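Local coordinates for protein aspartate-semialdehyde dehydrogenase (Candida albicans, PDB 3HSK) that catalyses the NADPH-dependent reductive dephosphorylation of 4-phospho-L-aspartate to L-aspartate semialdehyde, the second step towards methionine and threonine, at residues V96-E110 with F113-Y127. Residues are numbered along the deposited sequence; the frame is centred on the assembly and turned at random.
Sequences VVFSGLDADVAGDIE and FVEAGLAVVSNAKNY. With NAP (NADP nicotinamide-adenine-dinucleotide phosphate), chain C.
The Y127 ring turns its edge to helix 103-115: G107 O and E110 OE1 both lie in the ring plane, OE1 3.6 Å from Y127 CD2, with carboxylate and ring planes 46° apart. Y127 OH donates to G107 O (2.8 Å), arriving from above the carbonyl plane. The F113 ring has I109 O at its edge, 3.2 Å from F113 CD1, with I109 CG2 alongside; V97 CG1 reaches it at 4.0 Å from F113 CE2, the two side chains crossing at about a right angle. V121 CB sits obliquely against the F98 ring, 4.1 Å from F98 CD1, on the sheet face covered by helix 364-376.

From helix 103-115 the extended E110 side chain brings its carboxylate to both strands. E110 OE2 accepts from S122 OG (2.6 Å), which comes from above the carboxylate plane, and from S99 OG (2.7 Å) on its anti lone pair. With OG anti to N in both serines (chi1 168° in S99 and 172° in S122), the two hydroxyls converge on this oxygen and fix the buried carboxylate. S122 OG also accepts from A124 N, forming an ST turn, and A106 CB packs on A124 CB.

The parallel strands are joined by V97 N to A119 O, V121 N to V97 O and S99 N to V121 O; N123 N to S99 O (2.8 Å) extends the ladder. Strand 96-99, helix 103-115 and strand 119-122 form a right-handed beta-alpha-beta crossover of the Rossmann-type domain, whose first-strand end and helix start (G100, L101, D102, V105) line the NADP pocket.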
loop_
_atom_site.group_PDB
_atom_site.type_symbol
_atom_site.label_atom_id
_atom_site.label_comp_id
_atom_site.label_asym_id
_atom_site.label_seq_id
_atom_site.Cartn_x
_atom_site.Cartn_y
_atom_site.Cartn_z
ATOM N N VAL A 96 -25.688 29.020 5.973
ATOM C CA VAL A 96 -24.587 28.065 6.142
ATOM C C VAL A 96 -23.317 28.588 5.462
ATOM O O VAL A 96 -23.376 29.131 4.356
ATOM C CB VAL A 96 -24.956 26.643 5.620
ATOM C CG1 VAL A 96 -25.058 26.603 4.090
ATOM C CG2 VAL A 96 -23.962 25.604 6.133
ATOM N N VAL A 97 -22.181 28.432 6.134
ATOM C CA VAL A 97 -20.910 28.935 5.621
ATOM C C VAL A 97 -19.859 27.829 5.538
ATOM O O VAL A 97 -19.319 27.393 6.558
ATOM C CB VAL A 97 -20.373 30.120 6.474
ATOM C CG1 VAL A 97 -19.004 30.571 5.979
ATOM C CG2 VAL A 97 -21.355 31.291 6.457
ATOM N N PHE A 98 -19.567 27.397 4.314
ATOM C CA PHE A 98 -18.549 26.379 4.067
ATOM C C PHE A 98 -17.159 26.992 4.144
ATOM O O PHE A 98 -16.988 28.166 3.841
ATOM C CB PHE A 98 -18.769 25.718 2.704
ATOM C CG PHE A 98 -20.169 25.212 2.499
ATOM C CD1 PHE A 98 -20.546 23.952 2.964
ATOM C CD2 PHE A 98 -21.120 26.001 1.852
ATOM C CE1 PHE A 98 -21.842 23.483 2.776
ATOM C CE2 PHE A 98 -22.425 25.545 1.670
ATOM C CZ PHE A 98 -22.784 24.281 2.126
ATOM N N SER A 99 -16.167 26.207 4.557
ATOM C CA SER A 99 -14.810 26.739 4.693
ATOM C C SER A 99 -13.711 25.804 4.187
ATOM O O SER A 99 -13.555 24.673 4.665
ATOM C CB SER A 99 -14.538 27.169 6.141
ATOM O OG SER A 99 -13.164 27.435 6.358
ATOM N N GLY A 100 -12.958 26.298 3.205
ATOM C CA GLY A 100 -11.739 25.643 2.732
ATOM C C GLY A 100 -10.535 26.528 2.992
ATOM O O GLY A 100 -9.577 26.532 2.223
ATOM N N LEU A 101 -10.601 27.284 4.084
ATOM C CA LEU A 101 -9.530 28.186 4.499
ATOM C C LEU A 101 -8.253 27.456 4.875
ATOM O O LEU A 101 -8.292 26.346 5.417
ATOM C CB LEU A 101 -9.977 29.032 5.692
ATOM C CG LEU A 101 -10.812 30.285 5.439
ATOM C CD1 LEU A 101 -11.466 30.714 6.736
ATOM C CD2 LEU A 101 -9.968 31.421 4.858
ATOM N N ASP A 102 -7.127 28.100 4.574
ATOM C CA ASP A 102 -5.811 27.666 5.018
ATOM C C ASP A 102 -5.799 27.652 6.550
ATOM O O ASP A 102 -6.338 28.561 7.194
ATOM C CB ASP A 102 -4.751 28.622 4.450
ATOM C CG ASP A 102 -3.356 28.404 5.032
ATOM O OD1 ASP A 102 -2.964 27.251 5.321
ATOM O OD2 ASP A 102 -2.633 29.412 5.182
ATOM N N ALA A 103 -5.191 26.609 7.112
ATOM C CA ALA A 103 -5.161 26.375 8.557
ATOM C C ALA A 103 -4.463 27.483 9.357
ATOM O O ALA A 103 -4.728 27.657 10.551
ATOM C CB ALA A 103 -4.531 25.010 8.856
ATOM N N ASP A 104 -3.582 28.227 8.690
ATOM C CA ASP A 104 -2.849 29.335 9.305
ATOM C C ASP A 104 -3.774 30.477 9.727
ATOM O O ASP A 104 -3.459 31.228 10.653
ATOM C CB ASP A 104 -1.791 29.875 8.338
ATOM C CG ASP A 104 -0.762 28.834 7.951
ATOM O OD1 ASP A 104 -0.290 28.092 8.839
ATOM O OD2 ASP A 104 -0.415 28.763 6.752
ATOM N N VAL A 105 -4.907 30.600 9.038
ATOM C CA VAL A 105 -5.857 31.680 9.297
ATOM C C VAL A 105 -7.245 31.194 9.729
ATOM O O VAL A 105 -8.019 31.957 10.313
ATOM C CB VAL A 105 -5.982 32.633 8.076
ATOM C CG1 VAL A 105 -4.669 33.387 7.853
ATOM C CG2 VAL A 105 -6.400 31.875 6.816
ATOM N N ALA A 106 -7.549 29.927 9.447
ATOM C CA ALA A 106 -8.876 29.365 9.718
ATOM C C ALA A 106 -9.251 29.392 11.204
ATOM O O ALA A 106 -10.399 29.653 11.549
ATOM C CB ALA A 106 -8.981 27.953 9.160
ATOM N N GLY A 107 -8.275 29.131 12.070
ATOM C CA GLY A 107 -8.466 29.210 13.518
ATOM C C GLY A 107 -9.237 30.444 13.956
ATOM O O GLY A 107 -10.381 30.335 14.409
ATOM N N ASP A 108 -8.617 31.614 13.805
ATOM C CA ASP A 108 -9.209 32.889 14.217
ATOM C C ASP A 108 -10.519 33.210 13.491
ATOM O O ASP A 108 -11.498 33.621 14.122
ATOM C CB ASP A 108 -8.213 34.038 14.008
ATOM C CG ASP A 108 -7.057 34.016 15.006
ATOM O OD1 ASP A 108 -6.921 33.034 15.760
ATOM O OD2 ASP A 108 -6.272 34.994 15.033
ATOM N N ILE A 109 -10.526 33.013 12.172
ATOM C CA ILE A 109 -11.654 33.399 11.311
ATOM C C ILE A 109 -12.936 32.611 11.606
ATOM O O ILE A 109 -13.993 33.203 11.815
ATOM C CB ILE A 109 -11.287 33.307 9.799
ATOM C CG1 ILE A 109 -10.264 34.387 9.429
ATOM C CG2 ILE A 109 -12.532 33.452 8.921
ATOM C CD1 ILE A 109 -9.511 34.120 8.132
ATOM N N GLU A 110 -12.832 31.283 11.614
ATOM C CA GLU A 110 -13.986 30.413 11.866
ATOM C C GLU A 110 -14.583 30.633 13.253
ATOM O O GLU A 110 -15.793 30.529 13.430
ATOM C CB GLU A 110 -13.613 28.944 11.665
ATOM C CG GLU A 110 -13.436 28.555 10.207
ATOM C CD GLU A 110 -12.719 27.228 10.020
ATOM O OE1 GLU A 110 -12.427 26.548 11.027
ATOM O OE2 GLU A 110 -12.442 26.864 8.858
ATOM N N PHE A 113 -16.672 33.699 13.108
ATOM C CA PHE A 113 -17.909 33.311 12.419
ATOM C C PHE A 113 -18.901 32.623 13.367
ATOM O O PHE A 113 -20.077 32.986 13.399
ATOM C CB PHE A 113 -17.624 32.476 11.162
ATOM C CG PHE A 113 -17.436 33.309 9.923
ATOM C CD1 PHE A 113 -16.297 34.099 9.761
ATOM C CD2 PHE A 113 -18.407 33.327 8.929
ATOM C CE1 PHE A 113 -16.129 34.892 8.621
ATOM C CE2 PHE A 113 -18.248 34.113 7.785
ATOM C CZ PHE A 113 -17.106 34.900 7.637
ATOM N N VAL A 114 -18.411 31.661 14.148
ATOM C CA VAL A 114 -19.219 30.995 15.170
ATOM C C VAL A 114 -19.724 32.018 16.196
ATOM O O VAL A 114 -20.918 32.034 16.517
ATOM C CB VAL A 114 -18.448 29.838 15.867
ATOM C CG1 VAL A 114 -19.230 29.294 17.071
ATOM C CG2 VAL A 114 -18.168 28.711 14.879
ATOM N N GLU A 115 -18.818 32.878 16.674
ATOM C CA GLU A 115 -19.162 33.961 17.608
ATOM C C GLU A 115 -20.273 34.873 17.089
ATOM O O GLU A 115 -21.097 35.348 17.873
ATOM C CB GLU A 115 -17.926 34.789 17.983
ATOM C CG GLU A 115 -17.010 34.100 18.989
ATOM C CD GLU A 115 -15.686 34.823 19.214
ATOM O OE1 GLU A 115 -15.331 35.739 18.436
ATOM O OE2 GLU A 115 -14.978 34.459 20.177
ATOM N N ALA A 116 -20.308 35.091 15.774
ATOM C CA ALA A 116 -21.352 35.916 15.145
ATOM C C ALA A 116 -22.692 35.192 14.976
ATOM O O ALA A 116 -23.642 35.748 14.405
ATOM C CB ALA A 116 -20.866 36.458 13.805
ATOM N N GLY A 117 -22.757 33.951 15.459
ATOM C CA GLY A 117 -23.984 33.157 15.425
ATOM C C GLY A 117 -24.200 32.372 14.148
ATOM O O GLY A 117 -25.321 31.959 13.848
ATOM N N LEU A 118 -23.128 32.142 13.397
ATOM C CA LEU A 118 -23.262 31.524 12.078
ATOM C C LEU A 118 -23.011 30.016 12.089
ATOM O O LEU A 118 -22.364 29.484 12.997
ATOM C CB LEU A 118 -22.373 32.242 11.047
ATOM C CG LEU A 118 -22.779 33.684 10.689
ATOM C CD1 LEU A 118 -21.674 34.414 9.926
ATOM C CD2 LEU A 118 -24.085 33.722 9.895
ATOM N N ALA A 119 -23.545 29.339 11.077
ATOM C CA ALA A 119 -23.384 27.898 10.918
ATOM C C ALA A 119 -22.215 27.613 9.981
ATOM O O ALA A 119 -22.292 27.880 8.784
ATOM C CB ALA A 119 -24.671 27.276 10.380
ATOM N N VAL A 120 -21.139 27.066 10.536
ATOM C CA VAL A 120 -19.917 26.812 9.767
ATOM C C VAL A 120 -19.694 25.313 9.536
ATOM O O VAL A 120 -19.729 24.517 10.477
ATOM C CB VAL A 120 -18.666 27.428 10.458
ATOM C CG1 VAL A 120 -17.459 27.394 9.532
ATOM C CG2 VAL A 120 -18.939 28.861 10.900
ATOM N N VAL A 121 -19.471 24.948 8.277
ATOM C CA VAL A 121 -19.106 23.588 7.900
ATOM C C VAL A 121 -17.712 23.662 7.270
ATOM O O VAL A 121 -17.559 24.148 6.145
ATOM C CB VAL A 121 -20.145 22.977 6.923
ATOM C CG1 VAL A 121 -19.678 21.622 6.393
ATOM C CG2 VAL A 121 -21.512 22.858 7.598
ATOM N N SER A 122 -16.699 23.195 8.001
ATOM C CA SER A 122 -15.310 23.484 7.639
ATOM C C SER A 122 -14.437 22.274 7.301
ATOM O O SER A 122 -14.471 21.262 8.006
ATOM C CB SER A 122 -14.638 24.288 8.753
ATOM O OG SER A 122 -13.251 24.411 8.496
ATOM N N ASN A 123 -13.639 22.404 6.236
ATOM C CA ASN A 123 -12.634 21.390 5.875
ATOM C C ASN A 123 -11.254 21.645 6.498
ATOM O O ASN A 123 -10.348 20.816 6.378
ATOM C CB ASN A 123 -12.512 21.225 4.353
ATOM C CG ASN A 123 -11.607 20.055 3.956
ATOM O OD1 ASN A 123 -11.827 18.909 4.363
ATOM N ND2 ASN A 123 -10.588 20.342 3.163
ATOM N N ALA A 124 -11.099 22.788 7.162
ATOM C CA ALA A 124 -9.862 23.098 7.882
ATOM C C ALA A 124 -9.697 22.145 9.060
ATOM O O ALA A 124 -10.675 21.785 9.718
ATOM C CB ALA A 124 -9.865 24.545 8.360
ATOM N N LYS A 125 -8.456 21.741 9.314
ATOM C CA LYS A 125 -8.148 20.762 10.357
ATOM C C LYS A 125 -8.236 21.330 11.776
ATOM O O LYS A 125 -8.314 20.573 12.743
ATOM C CB LYS A 125 -6.751 20.176 10.131
ATOM C CG LYS A 125 -5.611 21.171 10.377
ATOM C CD LYS A 125 -4.260 20.565 10.053
ATOM C CE LYS A 125 -3.126 21.395 10.642
ATOM N NZ LYS A 125 -1.843 20.633 10.584
ATOM N N ASN A 126 -8.219 22.660 11.877
ATOM C CA ASN A 126 -8.089 23.388 13.145
ATOM C C ASN A 126 -8.973 22.889 14.291
ATOM O O ASN A 126 -8.478 22.596 15.382
ATOM C CB ASN A 126 -8.327 24.891 12.929
ATOM C CG ASN A 126 -7.293 25.528 12.004
ATOM O OD1 ASN A 126 -6.415 26.275 12.452
ATOM N ND2 ASN A 126 -7.396 25.239 10.711
ATOM N N TYR A 127 -10.272 22.786 14.036
ATOM C CA TYR A 127 -11.231 22.506 15.098
ATOM C C TYR A 127 -11.717 21.067 15.105
ATOM O O TYR A 127 -12.619 20.719 15.865
ATOM C CB TYR A 127 -12.391 23.511 15.057
ATOM C CG TYR A 127 -11.932 24.898 15.460
ATOM C CD1 TYR A 127 -11.501 25.153 16.767
ATOM C CD2 TYR A 127 -11.902 25.946 14.537
ATOM C CE1 TYR A 127 -11.057 26.413 17.147
ATOM C CE2 TYR A 127 -11.462 27.215 14.908
ATOM C CZ TYR A 127 -11.038 27.438 16.217
ATOM O OH TYR A 127 -10.598 28.681 16.607
HETATM P PA NAP C . -4.335 28.538 0.303
HETATM O O1A NAP C . -4.542 29.160 -1.026
HETATM O O2A NAP C . -3.085 29.031 0.932
HETATM O O5B NAP C . -5.596 28.833 1.256
HETATM C C5B NAP C . -6.882 28.373 0.911
HETATM C C4B NAP C . -7.827 29.562 0.903
HETATM O O4B NAP C . -7.583 30.367 2.045
HETATM C C3B NAP C . -7.615 30.435 -0.325
HETATM O O3B NAP C . -8.849 30.696 -0.948
HETATM C C2B NAP C . -7.011 31.710 0.228
HETATM O O2B NAP C . -7.418 32.859 -0.473
HETATM C C1B NAP C . -7.493 31.728 1.669
HETATM N N9A NAP C . -6.566 32.498 2.522
HETATM C C8A NAP C . -5.209 32.336 2.645
HETATM N N7A NAP C . -4.745 33.252 3.521
HETATM C C5A NAP C . -5.784 34.000 3.959
HETATM C C6A NAP C . -5.875 35.067 4.852
HETATM N N6A NAP C . -4.788 35.532 5.460
HETATM N N1A NAP C . -7.108 35.646 5.108
HETATM C C2A NAP C . -8.245 35.165 4.481
HETATM N N3A NAP C . -8.142 34.110 3.593
HETATM C C4A NAP C . -6.937 33.537 3.336
HETATM O O3 NAP C . -4.322 26.931 0.180
HETATM P PN NAP C . -4.688 25.939 -1.037
HETATM O O1N NAP C . -4.113 24.610 -0.715
HETATM O O2N NAP C . -6.134 26.044 -1.346
HETATM O O5D NAP C . -3.856 26.560 -2.270
HETATM C C5D NAP C . -3.716 25.839 -3.476
HETATM C C4D NAP C . -2.329 25.203 -3.637
HETATM O O4D NAP C . -1.781 25.605 -4.886
HETATM C C3D NAP C . -1.315 25.576 -2.556
HETATM O O3D NAP C . -1.140 24.534 -1.620
HETATM C C2D NAP C . -0.031 25.879 -3.310
HETATM O O2D NAP C . 0.844 24.769 -3.284
HETATM C C1D NAP C . -0.473 26.141 -4.746
HETATM N N1N NAP C . -0.442 27.593 -5.069
HETATM C C2N NAP C . 0.546 28.058 -5.902
HETATM C C3N NAP C . 0.619 29.412 -6.243
HETATM C C7N NAP C . 1.494 29.846 -7.391
HETATM O O7N NAP C . 1.883 31.200 -7.499
HETATM N N7N NAP C . 1.884 28.937 -8.289
HETATM C C4N NAP C . -0.326 30.300 -5.722
HETATM C C5N NAP C . -1.331 29.828 -4.876
HETATM C C6N NAP C . -1.376 28.471 -4.560
HETATM P P2B NAP C . -6.368 33.672 -1.389
HETATM O O1X NAP C . -6.784 35.119 -1.384
HETATM O O2X NAP C . -6.398 33.123 -2.794
HETATM O O3X NAP C . -4.964 33.540 -0.848
#